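Local coordinates for protein L-threonine dehydrogenase (Flavobacterium frigidimaris, PDB 2YY7) that probably oxidises L-threonine at its 3-hydroxyl with NAD(+) as the coenzyme, as an epimerase-like member of the short-chain dehydrogenase-reductase superfamily, at residues Thr131-Ile136 with Ser167-Gly172; Glu138-Tyr143 with Ala276-Ala281. One frame throughout, in Å; residues are numbered along the deposited sequence.

Contact 1: Thr131-Ile136 with Ser167-Gly172; sequences TPQYTI and SIRYPG. With NAD (nicotinamide-adenine-dinucleotide), chain E.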
ATOM      1  N   THR A 131      -9.969  17.121  -2.827  1.00 13.54           N
ATOM      2  CA  THR A 131      -9.393  16.030  -2.045  1.00 11.59           C
ATOM      3  C   THR A 131      -8.231  16.532  -1.192  1.00 12.06           C
ATOM      4  O   THR A 131      -7.292  17.145  -1.709  1.00 10.65           O
ATOM      5  CB  THR A 131      -8.876  14.916  -2.965  1.00 12.30           C
ATOM      6  OG1 THR A 131      -9.931  14.505  -3.844  1.00 10.95           O
ATOM      7  CG2 THR A 131      -8.409  13.717  -2.140  1.00 10.39           C
ATOM      8  N   PRO A 132      -8.281  16.276   0.125  1.00 11.32           N
ATOM      9  CA  PRO A 132      -7.239  16.697   1.071  1.00 11.66           C
ATOM     10  C   PRO A 132      -5.927  15.925   0.900  1.00 11.32           C
ATOM     11  O   PRO A 132      -5.907  14.847   0.306  1.00 11.28           O
ATOM     12  CB  PRO A 132      -7.869  16.416   2.439  1.00 10.93           C
ATOM     13  CG  PRO A 132      -9.360  16.391   2.158  1.00 12.55           C
ATOM     14  CD  PRO A 132      -9.419  15.673   0.841  1.00 12.12           C
ATOM     15  N   GLN A 133      -4.841  16.483   1.431  1.00 11.29           N
ATOM     16  CA  GLN A 133      -3.529  15.846   1.379  1.00 11.11           C
ATOM     17  C   GLN A 133      -3.589  14.541   2.177  1.00 11.93           C
ATOM     18  O   GLN A 133      -3.023  13.522   1.776  1.00 11.65           O
ATOM     19  CB  GLN A 133      -2.466  16.766   1.986  1.00 11.91           C
ATOM     20  CG  GLN A 133      -1.133  16.071   2.289  1.00  8.06           C
ATOM     21  CD  GLN A 133      -0.336  15.745   1.041  1.00 11.03           C
ATOM     22  OE1 GLN A 133       0.276  14.681   0.944  1.00 12.98           O
ATOM     23  NE2 GLN A 133      -0.320  16.672   0.087  1.00  7.90           N
ATOM     24  N   TYR A 134      -4.270  14.589   3.318  1.00 12.87           N
ATOM     25  CA  TYR A 134      -4.430  13.420   4.180  1.00 12.57           C
ATOM     26  C   TYR A 134      -5.900  13.022   4.102  1.00 12.64           C
ATOM     27  O   TYR A 134      -6.775  13.753   4.569  1.00 12.64           O
ATOM     28  CB  TYR A 134      -4.055  13.773   5.621  1.00 12.70           C
ATOM     29  CG  TYR A 134      -2.633  14.269   5.778  1.00 12.86           C
ATOM     30  CD1 TYR A 134      -1.557  13.381   5.793  1.00 13.02           C
ATOM     31  CD2 TYR A 134      -2.361  15.632   5.898  1.00 12.68           C
ATOM     32  CE1 TYR A 134      -0.244  13.839   5.929  1.00 12.12           C
ATOM     33  CE2 TYR A 134      -1.060  16.100   6.029  1.00 11.97           C
ATOM     34  CZ  TYR A 134      -0.008  15.203   6.046  1.00 13.82           C
ATOM     35  OH  TYR A 134       1.276  15.676   6.179  1.00 15.65           O
ATOM     36  N   THR A 135      -6.171  11.863   3.512  1.00 11.17           N
ATOM     37  CA  THR A 135      -7.548  11.406   3.356  1.00 12.48           C
ATOM     38  C   THR A 135      -7.607   9.895   3.158  1.00 11.89           C
ATOM     39  O   THR A 135      -6.602   9.202   3.285  1.00 13.22           O
ATOM     40  CB  THR A 135      -8.199  12.107   2.131  1.00 11.95           C
ATOM     41  OG1 THR A 135      -9.556  11.679   1.987  1.00 13.92           O
ATOM     42  CG2 THR A 135      -7.434  11.764   0.853  1.00 13.57           C
ATOM     43  N   ILE A 136      -8.797   9.392   2.852  1.00 11.65           N
ATOM     44  CA  ILE A 136      -9.000   7.970   2.611  1.00 12.23           C
ATOM     45  C   ILE A 136      -8.359   7.606   1.271  1.00 12.23           C
ATOM     46  O   ILE A 136      -8.506   8.340   0.296  1.00 11.18           O
ATOM     47  CB  ILE A 136     -10.510   7.637   2.566  1.00 11.33           C
ATOM     48  CG1 ILE A 136     -11.125   7.874   3.947  1.00 13.73           C
ATOM     49  CG2 ILE A 136     -10.724   6.206   2.104  1.00 12.19           C
ATOM     50  CD1 ILE A 136     -12.640   7.765   3.975  1.00 15.75           C
ATOM     51  N   SER A 167       8.451  13.669  -3.634  1.00  9.64           N
ATOM     52  CA  SER A 167       7.422  13.196  -4.550  1.00  9.89           C
ATOM     53  C   SER A 167       6.197  14.097  -4.658  1.00  9.67           C
ATOM     54  O   SER A 167       5.887  14.867  -3.750  1.00 10.54           O
ATOM     55  CB  SER A 167       6.960  11.803  -4.113  1.00  9.02           C
ATOM     56  OG  SER A 167       5.984  11.278  -5.002  1.00  9.48           O
ATOM     57  N   ILE A 168       5.514  13.992  -5.793  1.00  9.85           N
ATOM     58  CA  ILE A 168       4.282  14.725  -6.028  1.00  9.99           C
ATOM     59  C   ILE A 168       3.296  13.809  -6.752  1.00 10.11           C
ATOM     60  O   ILE A 168       3.681  12.975  -7.578  1.00  8.77           O
ATOM     61  CB  ILE A 168       4.501  16.030  -6.858  1.00 11.34           C
ATOM     62  CG1 ILE A 168       5.240  15.728  -8.155  1.00 12.34           C
ATOM     63  CG2 ILE A 168       5.290  17.048  -6.037  1.00 10.66           C
ATOM     64  CD1 ILE A 168       5.625  16.989  -8.920  1.00 12.53           C
ATOM     65  N   ARG A 169       2.023  13.949  -6.411  1.00  9.09           N
ATOM     66  CA  ARG A 169       0.977  13.151  -7.025  1.00  9.81           C
ATOM     67  C   ARG A 169       0.468  13.896  -8.260  1.00 10.11           C
ATOM     68  O   ARG A 169      -0.527  14.618  -8.192  1.00 11.16           O
ATOM     69  CB  ARG A 169      -0.159  12.926  -6.012  1.00  8.64           C
ATOM     70  CG  ARG A 169       0.250  12.115  -4.773  1.00  9.26           C
ATOM     71  CD  ARG A 169      -0.790  12.248  -3.646  1.00  9.51           C
ATOM     72  NE  ARG A 169      -0.446  11.457  -2.462  1.00 10.20           N
ATOM     73  CZ  ARG A 169      -0.877  11.724  -1.230  1.00 10.51           C
ATOM     74  NH1 ARG A 169      -1.676  12.764  -1.010  1.00  9.44           N
ATOM     75  NH2 ARG A 169      -0.499  10.962  -0.212  1.00  7.68           N
ATOM     76  N   TYR A 170       1.160  13.737  -9.390  1.00  9.88           N
ATOM     77  CA  TYR A 170       0.749  14.415 -10.626  1.00  9.77           C
ATOM     78  C   TYR A 170      -0.690  14.094 -11.026  1.00 10.01           C
ATOM     79  O   TYR A 170      -1.122  12.944 -10.939  1.00  9.12           O
ATOM     80  CB  TYR A 170       1.573  13.971 -11.841  1.00  9.15           C
ATOM     81  CG  TYR A 170       3.062  14.238 -11.884  1.00  9.04           C
ATOM     82  CD1 TYR A 170       3.588  15.521 -11.716  1.00  8.49           C
ATOM     83  CD2 TYR A 170       3.938  13.209 -12.220  1.00  7.39           C
ATOM     84  CE1 TYR A 170       4.966  15.761 -11.891  1.00  8.83           C
ATOM     85  CE2 TYR A 170       5.295  13.437 -12.395  1.00  6.39           C
ATOM     86  CZ  TYR A 170       5.805  14.706 -12.232  1.00  7.47           C
ATOM     87  OH  TYR A 170       7.159  14.893 -12.416  1.00  6.55           O
ATOM     88  N   PRO A 171      -1.459  15.107 -11.455  1.00 10.99           N
ATOM     89  CA  PRO A 171      -2.824  14.793 -11.877  1.00 11.19           C
ATOM     90  C   PRO A 171      -2.652  14.353 -13.342  1.00 11.55           C
ATOM     91  O   PRO A 171      -1.529  14.085 -13.764  1.00 11.68           O
ATOM     92  CB  PRO A 171      -3.556  16.131 -11.731  1.00 12.04           C
ATOM     93  CG  PRO A 171      -2.486  17.142 -11.904  1.00 11.48           C
ATOM     94  CD  PRO A 171      -1.313  16.545 -11.165  1.00 10.56           C
ATOM     95  N   GLY A 172      -3.731  14.256 -14.113  1.00 10.88           N
ATOM     96  CA  GLY A 172      -3.579  13.862 -15.509  1.00 10.69           C
ATOM     97  C   GLY A 172      -2.760  14.914 -16.245  1.00 11.25           C
ATOM     98  O   GLY A 172      -3.103  16.096 -16.196  1.00 11.54           O
TER
HETATM   99  PA  NAD E3001       5.629   7.095 -20.154  1.00  9.94           P
HETATM  100  O1A NAD E3001       5.306   8.077 -21.226  1.00 10.01           O
HETATM  101  O2A NAD E3001       4.943   5.780 -20.264  1.00 10.53           O
HETATM  102  O5B NAD E3001       7.195   6.955 -19.969  1.00  8.58           O
HETATM  103  C5B NAD E3001       7.759   5.860 -19.306  1.00  3.91           C
HETATM  104  C4B NAD E3001       9.163   5.642 -19.814  1.00  5.99           C
HETATM  105  O4B NAD E3001       9.770   4.645 -18.990  1.00  7.54           O
HETATM  106  C3B NAD E3001       9.179   5.142 -21.278  1.00  7.81           C
HETATM  107  O3B NAD E3001      10.039   5.948 -22.103  1.00  8.85           O
HETATM  108  C2B NAD E3001       9.622   3.680 -21.139  1.00  7.51           C
HETATM  109  O2B NAD E3001      10.361   3.227 -22.260  1.00  8.79           O
HETATM  110  C1B NAD E3001      10.452   3.733 -19.848  1.00  8.55           C
HETATM  111  N9A NAD E3001      10.638   2.410 -19.236  1.00  8.89           N
HETATM  112  C8A NAD E3001       9.666   1.420 -19.095  1.00 10.09           C
HETATM  113  N7A NAD E3001      10.238   0.357 -18.511  1.00  8.19           N
HETATM  114  C5A NAD E3001      11.530   0.673 -18.269  1.00  9.44           C
HETATM  115  C6A NAD E3001      12.566  -0.067 -17.723  1.00  8.67           C
HETATM  116  N6A NAD E3001      12.388  -1.329 -17.397  1.00  7.69           N
HETATM  117  N1A NAD E3001      13.810   0.499 -17.623  1.00  8.28           N
HETATM  118  C2A NAD E3001      14.043   1.797 -18.055  1.00  9.67           C
HETATM  119  N3A NAD E3001      13.030   2.541 -18.629  1.00  8.46           N
HETATM  120  C4A NAD E3001      11.792   1.956 -18.730  1.00  7.80           C
HETATM  121  O3  NAD E3001       5.150   7.683 -18.740  1.00  9.50           O
HETATM  122  PN  NAD E3001       5.103   9.223 -18.227  1.00  9.35           P
HETATM  123  O1N NAD E3001       6.334   9.989 -18.615  1.00  7.46           O
HETATM  124  O2N NAD E3001       3.727   9.705 -18.522  1.00 14.18           O
HETATM  125  O5D NAD E3001       5.154   9.003 -16.619  1.00  8.59           O
HETATM  126  C5D NAD E3001       6.403   9.038 -15.912  1.00  7.19           C
HETATM  127  C4D NAD E3001       6.113   8.893 -14.392  1.00  6.92           C
HETATM  128  O4D NAD E3001       5.156   9.856 -13.990  1.00  6.26           O
HETATM  129  C3D NAD E3001       5.499   7.544 -14.010  1.00  9.06           C
HETATM  130  O3D NAD E3001       5.960   7.189 -12.710  1.00 10.26           O
HETATM  131  C2D NAD E3001       4.023   7.844 -13.902  1.00  9.11           C
HETATM  132  O2D NAD E3001       3.419   6.851 -13.106  1.00 10.15           O
HETATM  133  C1D NAD E3001       4.025   9.258 -13.320  1.00  6.43           C
HETATM  134  N1N NAD E3001       2.739   9.932 -13.615  1.00  6.65           N
HETATM  135  C2N NAD E3001       2.436  10.294 -14.912  1.00  5.39           C
HETATM  136  C3N NAD E3001       1.226  10.926 -15.180  1.00  7.35           C
HETATM  137  C7N NAD E3001       0.918  11.437 -16.561  1.00  7.03           C
HETATM  138  O7N NAD E3001      -0.346  11.980 -16.721  1.00  9.20           O
HETATM  139  N7N NAD E3001       1.786  11.330 -17.582  1.00 11.22           N
HETATM  140  C4N NAD E3001       0.310  11.173 -14.140  1.00  5.97           C
HETATM  141  C5N NAD E3001       0.643  10.824 -12.828  1.00  4.61           C
HETATM  142  C6N NAD E3001       1.843  10.189 -12.572  1.00  2.20           C

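Contact 2: Glu138-Tyr143 with Ala276-Ala281; sequences EPSTVY and ADSWPA. With NAD (nicotinamide-adenine-dinucleotide), chain E.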
ATOM      1  N   GLU A 138      -7.990   4.094  -1.068  1.00 11.73           N
ATOM      2  CA  GLU A 138      -8.156   2.669  -1.337  1.00  9.98           C
ATOM      3  C   GLU A 138      -8.162   2.457  -2.842  1.00  9.16           C
ATOM      4  O   GLU A 138      -9.194   2.139  -3.428  1.00  8.91           O
ATOM      5  CB  GLU A 138      -9.467   2.156  -0.731  1.00 11.21           C
ATOM      6  CG  GLU A 138      -9.571   2.350   0.778  1.00 14.52           C
ATOM      7  CD  GLU A 138     -10.785   1.669   1.377  1.00 19.22           C
ATOM      8  OE1 GLU A 138     -11.903   1.853   0.852  1.00 22.75           O
ATOM      9  OE2 GLU A 138     -10.623   0.955   2.383  1.00 19.84           O
ATOM     10  N   PRO A 139      -6.999   2.644  -3.492  1.00  8.61           N
ATOM     11  CA  PRO A 139      -6.883   2.471  -4.944  1.00  9.81           C
ATOM     12  C   PRO A 139      -7.412   1.125  -5.425  1.00 10.34           C
ATOM     13  O   PRO A 139      -7.126   0.083  -4.832  1.00  9.88           O
ATOM     14  CB  PRO A 139      -5.383   2.644  -5.197  1.00  8.03           C
ATOM     15  CG  PRO A 139      -4.758   2.250  -3.890  1.00  7.27           C
ATOM     16  CD  PRO A 139      -5.680   2.905  -2.894  1.00  7.24           C
ATOM     17  N   SER A 140      -8.194   1.161  -6.499  1.00 10.27           N
ATOM     18  CA  SER A 140      -8.776  -0.045  -7.068  1.00 10.61           C
ATOM     19  C   SER A 140      -8.021  -0.569  -8.295  1.00 10.34           C
ATOM     20  O   SER A 140      -8.438  -1.550  -8.904  1.00  9.18           O
ATOM     21  CB  SER A 140     -10.239   0.214  -7.430  1.00 10.51           C
ATOM     22  OG  SER A 140     -10.348   1.331  -8.289  1.00 14.50           O
ATOM     23  N   THR A 141      -6.918   0.085  -8.660  1.00  9.51           N
ATOM     24  CA  THR A 141      -6.115  -0.354  -9.807  1.00  9.35           C
ATOM     25  C   THR A 141      -4.732  -0.818  -9.359  1.00  9.03           C
ATOM     26  O   THR A 141      -4.248  -0.404  -8.306  1.00  9.06           O
ATOM     27  CB  THR A 141      -5.907   0.779 -10.832  1.00  7.84           C
ATOM     28  OG1 THR A 141      -5.103   1.817 -10.251  1.00 10.45           O
ATOM     29  CG2 THR A 141      -7.246   1.358 -11.255  1.00  7.99           C
ATOM     30  N   VAL A 142      -4.107  -1.681 -10.155  1.00  8.93           N
ATOM     31  CA  VAL A 142      -2.760  -2.174  -9.858  1.00  9.97           C
ATOM     32  C   VAL A 142      -1.833  -0.969  -9.730  1.00  9.83           C
ATOM     33  O   VAL A 142      -1.014  -0.889  -8.814  1.00  8.46           O
ATOM     34  CB  VAL A 142      -2.213  -3.076 -11.008  1.00  9.88           C
ATOM     35  CG1 VAL A 142      -0.757  -3.446 -10.743  1.00 14.68           C
ATOM     36  CG2 VAL A 142      -3.056  -4.333 -11.139  1.00  9.94           C
ATOM     37  N   TYR A 143      -1.977  -0.035 -10.665  1.00  9.51           N
ATOM     38  CA  TYR A 143      -1.162   1.177 -10.696  1.00  9.79           C
ATOM     39  C   TYR A 143      -1.268   1.950  -9.384  1.00 10.28           C
ATOM     40  O   TYR A 143      -0.255   2.235  -8.740  1.00 11.45           O
ATOM     41  CB  TYR A 143      -1.613   2.052 -11.860  1.00  9.59           C
ATOM     42  CG  TYR A 143      -0.912   3.384 -12.007  1.00  9.25           C
ATOM     43  CD1 TYR A 143       0.433   3.461 -12.379  1.00  6.63           C
ATOM     44  CD2 TYR A 143      -1.625   4.572 -11.870  1.00  8.70           C
ATOM     45  CE1 TYR A 143       1.049   4.708 -12.626  1.00  7.34           C
ATOM     46  CE2 TYR A 143      -1.032   5.809 -12.112  1.00  7.10           C
ATOM     47  CZ  TYR A 143       0.300   5.874 -12.494  1.00  7.89           C
ATOM     48  OH  TYR A 143       0.851   7.108 -12.770  1.00  9.55           O
ATOM     49  N   ALA A 276     -11.403   5.999 -14.029  1.00 10.30           N
ATOM     50  CA  ALA A 276     -11.720   7.404 -13.800  1.00 10.97           C
ATOM     51  C   ALA A 276     -12.786   7.595 -12.721  1.00 11.30           C
ATOM     52  O   ALA A 276     -12.673   8.493 -11.886  1.00 12.07           O
ATOM     53  CB  ALA A 276     -12.178   8.053 -15.104  1.00 10.19           C
ATOM     54  N   ASP A 277     -13.822   6.762 -12.741  1.00 11.38           N
ATOM     55  CA  ASP A 277     -14.886   6.879 -11.748  1.00 12.78           C
ATOM     56  C   ASP A 277     -14.400   6.601 -10.325  1.00 12.64           C
ATOM     57  O   ASP A 277     -15.064   6.976  -9.363  1.00 13.06           O
ATOM     58  CB  ASP A 277     -16.056   5.947 -12.079  1.00 13.38           C
ATOM     59  CG  ASP A 277     -16.796   6.359 -13.347  1.00 16.44           C
ATOM     60  OD1 ASP A 277     -16.839   7.568 -13.657  1.00 19.49           O
ATOM     61  OD2 ASP A 277     -17.349   5.471 -14.023  1.00 19.62           O
ATOM     62  N   SER A 278     -13.246   5.951 -10.183  1.00 12.35           N
ATOM     63  CA  SER A 278     -12.720   5.666  -8.851  1.00 11.76           C
ATOM     64  C   SER A 278     -11.791   6.780  -8.359  1.00 12.63           C
ATOM     65  O   SER A 278     -11.276   6.713  -7.241  1.00 12.44           O
ATOM     66  CB  SER A 278     -11.971   4.331  -8.833  1.00 11.32           C
ATOM     67  OG  SER A 278     -10.679   4.459  -9.392  1.00 10.26           O
ATOM     68  N   TRP A 279     -11.583   7.805  -9.187  1.00 11.22           N
ATOM     69  CA  TRP A 279     -10.715   8.922  -8.812  1.00 11.16           C
ATOM     70  C   TRP A 279     -11.486  10.201  -8.502  1.00 11.67           C
ATOM     71  O   TRP A 279     -12.639  10.358  -8.904  1.00 10.72           O
ATOM     72  CB  TRP A 279      -9.719   9.254  -9.929  1.00 10.81           C
ATOM     73  CG  TRP A 279      -8.750   8.182 -10.275  1.00  9.45           C
ATOM     74  CD1 TRP A 279      -8.494   7.036  -9.575  1.00  9.96           C
ATOM     75  CD2 TRP A 279      -7.872   8.170 -11.405  1.00 11.18           C
ATOM     76  NE1 TRP A 279      -7.506   6.313 -10.202  1.00  9.79           N
ATOM     77  CE2 TRP A 279      -7.108   6.987 -11.328  1.00 11.20           C
ATOM     78  CE3 TRP A 279      -7.656   9.049 -12.477  1.00 10.45           C
ATOM     79  CZ2 TRP A 279      -6.141   6.657 -12.282  1.00  9.15           C
ATOM     80  CZ3 TRP A 279      -6.693   8.721 -13.428  1.00  9.37           C
ATOM     81  CH2 TRP A 279      -5.949   7.535 -13.322  1.00 11.14           C
ATOM     82  N   PRO A 280     -10.845  11.138  -7.780  1.00 11.48           N
ATOM     83  CA  PRO A 280     -11.438  12.426  -7.403  1.00 11.87           C
ATOM     84  C   PRO A 280     -11.653  13.303  -8.634  1.00 10.92           C
ATOM     85  O   PRO A 280     -11.136  13.007  -9.712  1.00 10.80           O
ATOM     86  CB  PRO A 280     -10.395  13.029  -6.465  1.00 13.00           C
ATOM     87  CG  PRO A 280      -9.715  11.828  -5.885  1.00 13.52           C
ATOM     88  CD  PRO A 280      -9.562  10.937  -7.086  1.00 11.36           C
ATOM     89  N   ALA A 281     -12.406  14.385  -8.465  1.00 11.21           N
ATOM     90  CA  ALA A 281     -12.671  15.307  -9.562  1.00 11.26           C
ATOM     91  C   ALA A 281     -11.704  16.489  -9.497  1.00 11.63           C
ATOM     92  O   ALA A 281     -11.259  16.995 -10.534  1.00 12.57           O
ATOM     93  CB  ALA A 281     -14.122  15.806  -9.493  1.00 10.79           C
TER
HETATM   94  PA  NAD E3001       5.629   7.095 -20.154  1.00  9.94           P
HETATM   95  O1A NAD E3001       5.306   8.077 -21.226  1.00 10.01           O
HETATM   96  O2A NAD E3001       4.943   5.780 -20.264  1.00 10.53           O
HETATM   97  O5B NAD E3001       7.195   6.955 -19.969  1.00  8.58           O
HETATM   98  C5B NAD E3001       7.759   5.860 -19.306  1.00  3.91           C
HETATM   99  C4B NAD E3001       9.163   5.642 -19.814  1.00  5.99           C
HETATM  100  O4B NAD E3001       9.770   4.645 -18.990  1.00  7.54           O
HETATM  101  C3B NAD E3001       9.179   5.142 -21.278  1.00  7.81           C
HETATM  102  O3B NAD E3001      10.039   5.948 -22.103  1.00  8.85           O
HETATM  103  C2B NAD E3001       9.622   3.680 -21.139  1.00  7.51           C
HETATM  104  O2B NAD E3001      10.361   3.227 -22.260  1.00  8.79           O
HETATM  105  C1B NAD E3001      10.452   3.733 -19.848  1.00  8.55           C
HETATM  106  N9A NAD E3001      10.638   2.410 -19.236  1.00  8.89           N
HETATM  107  C8A NAD E3001       9.666   1.420 -19.095  1.00 10.09           C
HETATM  108  N7A NAD E3001      10.238   0.357 -18.511  1.00  8.19           N
HETATM  109  C5A NAD E3001      11.530   0.673 -18.269  1.00  9.44           C
HETATM  110  C6A NAD E3001      12.566  -0.067 -17.723  1.00  8.67           C
HETATM  111  N6A NAD E3001      12.388  -1.329 -17.397  1.00  7.69           N
HETATM  112  N1A NAD E3001      13.810   0.499 -17.623  1.00  8.28           N
HETATM  113  C2A NAD E3001      14.043   1.797 -18.055  1.00  9.67           C
HETATM  114  N3A NAD E3001      13.030   2.541 -18.629  1.00  8.46           N
HETATM  115  C4A NAD E3001      11.792   1.956 -18.730  1.00  7.80           C
HETATM  116  O3  NAD E3001       5.150   7.683 -18.740  1.00  9.50           O
HETATM  117  PN  NAD E3001       5.103   9.223 -18.227  1.00  9.35           P
HETATM  118  O1N NAD E3001       6.334   9.989 -18.615  1.00  7.46           O
HETATM  119  O2N NAD E3001       3.727   9.705 -18.522  1.00 14.18           O
HETATM  120  O5D NAD E3001       5.154   9.003 -16.619  1.00  8.59           O
HETATM  121  C5D NAD E3001       6.403   9.038 -15.912  1.00  7.19           C
HETATM  122  C4D NAD E3001       6.113   8.893 -14.392  1.00  6.92           C
HETATM  123  O4D NAD E3001       5.156   9.856 -13.990  1.00  6.26           O
HETATM  124  C3D NAD E3001       5.499   7.544 -14.010  1.00  9.06           C
HETATM  125  O3D NAD E3001       5.960   7.189 -12.710  1.00 10.26           O
HETATM  126  C2D NAD E3001       4.023   7.844 -13.902  1.00  9.11           C
HETATM  127  O2D NAD E3001       3.419   6.851 -13.106  1.00 10.15           O
HETATM  128  C1D NAD E3001       4.025   9.258 -13.320  1.00  6.43           C
HETATM  129  N1N NAD E3001       2.739   9.932 -13.615  1.00  6.65           N
HETATM  130  C2N NAD E3001       2.436  10.294 -14.912  1.00  5.39           C
HETATM  131  C3N NAD E3001       1.226  10.926 -15.180  1.00  7.35           C
HETATM  132  C7N NAD E3001       0.918  11.437 -16.561  1.00  7.03           C
HETATM  133  O7N NAD E3001      -0.346  11.980 -16.721  1.00  9.20           O
HETATM  134  N7N NAD E3001       1.786  11.330 -17.582  1.00 11.22           N
HETATM  135  C4N NAD E3001       0.310  11.173 -14.140  1.00  5.97           C
HETATM  136  C5N NAD E3001       0.643  10.824 -12.828  1.00  4.61           C
HETATM  137  C6N NAD E3001       1.843  10.189 -12.572  1.00  2.20           C
HETATM  138  O   HOH W   1      -8.686   3.925  -7.529  1.00  9.40           O
HETATM  139  O   HOH W   2      -6.285   3.857  -8.837  1.00 11.99           O

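Contact 1: Thr131-Ile136 with Ser167-Gly172
Arg169 reaches from its strand to the loop 131-136 and ends on Gln133. NH1 of Arg169 donates to the backbone O of Gln133 at 3.2 Å. The bond is nearly straight, with an N-H...O angle of 170°. The acceptor lies in the guanidinium plane, and NH1 sits on a lone pair of the carbonyl, in the carbonyl plane. The reach comes from a chain extended between CG and NE, which spans a gap of 9.9 Å between the CA atoms of Gln133 and Arg169. The Gln133 side chain instead lies over a face of the guanidinium. Its CG is anti to the backbone N (chi1 166°), and the bend at chi2 carries the amide over the NH1 side, offset from the centre, the two planes 18° apart. CG of Gln133 also rests on one face of the Tyr134 ring, 3.7 Å above its plane and offset toward the rim.

The guanidinium is buried. Glu151 forms a salt bridge with NH2, and Asn241 OD1 takes a second hydrogen bond from NH1. CB of Tyr170 lies 3.4 Å from NAD C5N, and O of Pro171 is 3.5 Å from NAD C4N, so the nicotinamide ring packs against this strand end. Strand 164-174 runs parallel to strand 112-118 in the Rossmann-type sheet. Helix 216-228 packs on Ile168 and Tyr170, while Arg169 points toward the loop that precedes helix 142-161.

Contact 2: Glu138-Tyr143 with Ala276-Ala281
Ser140 and Ser278 face each other across the contact, each with its CB directed at the opposite segment. Their OG atoms are 3.3 Å apart. A chi1 of 55° places OG of Ser140 between its backbone N and carbonyl carbon, and Ser278 OG takes the same position about its own CB. Water 1 joins the two residues. It accepts from Ser140 N at 3.0 Å and donates to Ser278 OG at 2.8 Å. Ser278 OG also bonds back to the O of Ile275.

Trp279 comes in with the edge of its indole. NE1 donates to water 2 at 3.1 Å, and this water is bonded to Thr141 OG1 at 2.7 Å. Both waters lie near the plane of the indole, at its edge. Thr141 is the N-cap of helix 142-161, and its OG1 caps Gly144 N. In segment 276-281, a type I beta turn from Ala276 to Trp279 presents Ser278 and Trp279. Tyr143 and Lys147 form the YxxxK pair of the short-chain dehydrogenase family, which in relatives serves catalysis.

Tyr143 has CG anti to the backbone N (chi1 177°), and its ring extends toward the coenzyme. Its OH is hydrogen-bonded to NAD O2D at 2.6 Å, with O2D in the ring plane at the edge. Tyr143 OH also lies 3.2 Å from NAD C6N. A phenylalanine here has no hydroxyl, and would probably leave the ribose O2D without this hydrogen-bond partner beside the nicotinamide. A glycerol, probably from the crystallisation liquor, is also hydrogen-bonded to Tyr143 OH.

From the N terminus, the chain first builds the coenzyme-binding strands and helices. After strand 112-118 it enters the loop that holds 131-136 and then 138-143. Contact 1 closes a short loop of 30 residues, which includes helix 142-161, when strand 164-174 returns to 131-136. Contact 2 starts inside that loop and ends far beyond it, at 276-281, so the two cross. It closes a loop of 132 residues and ties the start of helix 142-161 to the segment between helices 272-276 and 286-292. The contacts meet where Thr131 packs on Pro280. Both touch NAD, and both touch the second subunit.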